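Local coordinates for protein arsenic responsive repressor ArsR (Corynebacterium glutamicum ATCC 13032, PDB 6J0E) that probably represses transcription of arsenic-resistance genes by binding operator DNA as a winged-helix dimer, and releases it when As(III) is bound, at residues P72-S75 / H76-K80. Sequence-based numbering, arbitrary orientation.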
loop_
_atom_site.group_PDB
_atom_site.type_symbol
_atom_site.label_atom_id
_atom_site.label_comp_id
_atom_site.label_asym_id
_atom_site.label_seq_id
_atom_site.Cartn_x
_atom_site.Cartn_y
_atom_site.Cartn_z
ATOM N N PRO B 72 12.663 -6.864 -24.918
ATOM C CA PRO B 72 13.699 -6.341 -23.925
ATOM C C PRO B 72 13.071 -5.416 -22.807
ATOM O O PRO B 72 13.538 -5.408 -21.643
ATOM C CB PRO B 72 14.737 -5.608 -24.853
ATOM C CG PRO B 72 14.526 -6.361 -26.151
ATOM C CD PRO B 72 13.030 -6.497 -26.279
ATOM N N THR B 73 12.033 -4.655 -23.142
ATOM C CA THR B 73 11.442 -3.781 -22.127
ATOM C C THR B 73 10.789 -4.588 -21.035
ATOM O O THR B 73 11.067 -4.353 -19.802
ATOM C CB THR B 73 10.432 -2.806 -22.727
ATOM O OG1 THR B 73 11.207 -1.860 -23.412
ATOM C CG2 THR B 73 9.733 -2.002 -21.747
ATOM N N ILE B 74 9.868 -5.471 -21.448
ATOM C CA ILE B 74 9.167 -6.262 -20.467
ATOM C C ILE B 74 10.133 -7.170 -19.699
ATOM O O ILE B 74 10.024 -7.356 -18.501
ATOM C CB ILE B 74 8.134 -7.188 -21.115
ATOM C CG1 ILE B 74 6.995 -6.376 -21.808
ATOM C CG2 ILE B 74 7.477 -8.104 -20.103
ATOM C CD1 ILE B 74 6.075 -5.573 -20.957
ATOM N N SER B 75 11.091 -7.790 -20.402
ATOM C CA SER B 75 12.033 -8.641 -19.717
ATOM C C SER B 75 12.816 -7.842 -18.649
ATOM O O SER B 75 13.094 -8.408 -17.632
ATOM C CB SER B 75 13.042 -9.316 -20.641
ATOM O OG SER B 75 12.380 -10.355 -21.270
ATOM N N HIS B 76 13.148 -6.574 -18.918
ATOM C CA HIS B 76 13.937 -5.771 -17.952
ATOM C C HIS B 76 13.071 -5.623 -16.648
ATOM O O HIS B 76 13.528 -5.770 -15.518
ATOM C CB HIS B 76 14.249 -4.412 -18.538
ATOM C CG HIS B 76 14.770 -3.430 -17.543
ATOM N ND1 HIS B 76 16.117 -3.349 -17.269
ATOM C CD2 HIS B 76 14.165 -2.462 -16.829
ATOM C CE1 HIS B 76 16.320 -2.385 -16.387
ATOM N NE2 HIS B 76 15.148 -1.813 -16.129
ATOM N N HIS B 77 11.819 -5.294 -16.867
ATOM C CA HIS B 77 10.856 -4.975 -15.777
ATOM C C HIS B 77 10.603 -6.245 -14.987
ATOM O O HIS B 77 10.540 -6.192 -13.772
ATOM C CB HIS B 77 9.622 -4.341 -16.277
ATOM C CG HIS B 77 9.801 -2.905 -16.678
ATOM N ND1 HIS B 77 10.352 -1.961 -15.829
ATOM C CD2 HIS B 77 9.494 -2.249 -17.823
ATOM C CE1 HIS B 77 10.481 -0.819 -16.484
ATOM N NE2 HIS B 77 9.875 -0.942 -17.656
ATOM N N LEU B 78 10.466 -7.363 -15.686
ATOM C CA LEU B 78 10.213 -8.575 -15.021
ATOM C C LEU B 78 11.396 -8.973 -14.115
ATOM O O LEU B 78 11.179 -9.514 -13.038
ATOM C CB LEU B 78 9.914 -9.714 -15.950
ATOM C CG LEU B 78 8.621 -9.529 -16.708
ATOM C CD1 LEU B 78 8.530 -10.645 -17.721
ATOM C CD2 LEU B 78 7.448 -9.668 -15.779
ATOM N N LYS B 79 12.583 -8.717 -14.628
ATOM C CA LYS B 79 13.784 -9.097 -13.883
ATOM C C LYS B 79 13.774 -8.198 -12.531
ATOM O O LYS B 79 14.074 -8.691 -11.488
ATOM C CB LYS B 79 15.016 -8.900 -14.779
ATOM C CG LYS B 79 16.294 -9.255 -14.085
ATOM C CD LYS B 79 17.317 -9.612 -15.098
ATOM C CE LYS B 79 18.594 -9.953 -14.378
ATOM N NZ LYS B 79 19.122 -8.754 -13.778
ATOM N N LYS B 80 13.518 -6.904 -12.628
ATOM C CA LYS B 80 13.567 -6.020 -11.466
ATOM C C LYS B 80 12.470 -6.443 -10.461
ATOM O O LYS B 80 12.754 -6.532 -9.310
ATOM C CB LYS B 80 13.380 -4.578 -11.912
ATOM C CG LYS B 80 14.558 -4.091 -12.793
ATOM C CD LYS B 80 15.889 -4.010 -12.053
ATOM C CE LYS B 80 16.930 -3.294 -13.006
ATOM N NZ LYS B 80 18.191 -3.413 -12.246
#
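The methyl CG2 of I74 rests against the end of the L78 side chain one helical turn later, 3.6 Å from CD1, the two branched chains meeting at a slant. L78 CG stands anti to its carbonyl carbon (chi1 -66°), which lays the branch back over the preceding turn, 3.1 Å from I74 O. Bulky aliphatic groups suit this inner side of helix 71-83: both reach V60 of helix 60-67, and I74 also meets I46 of helix 41-52. Small, polar S75 can lie against V60 while OG hydrogen-bonds Q71. T73 and H77 run in the same direction, CG2 of T73 3.9 Å from H77 CD2; T73 O approaches that carbon obliquely, at 3.3 Å. Threonine's branches divide the work: OG1 is hydrogen-bonded to OG of S70, the methyl stays with the imidazole. Imidazole suits H77's buried place, offering ND1 to NE of R43 in a hydrogen bond and carbons to T73. Helices 60-67 and 71-83 form this ArsR-family protein's helix-turn-helix; the second, as in relatives, probably reads the DNA major groove. H76 CD2 lies 3.9 Å above the H77 ring plane, toward its rim; K80 CG is similarly rim-offset, 4.1 Å above the H76 ring plane. H76 and K80 are exposed, K80 also touching R43. Of the four backbone N-H to C=O (i+4 to i) hydrogen bonds joining 76-79 to 72-75, L78 N to I74 O is shortest, 2.8 Å. K79's long chain, bent at its last torsion, brings NZ to a salt bridge with E83.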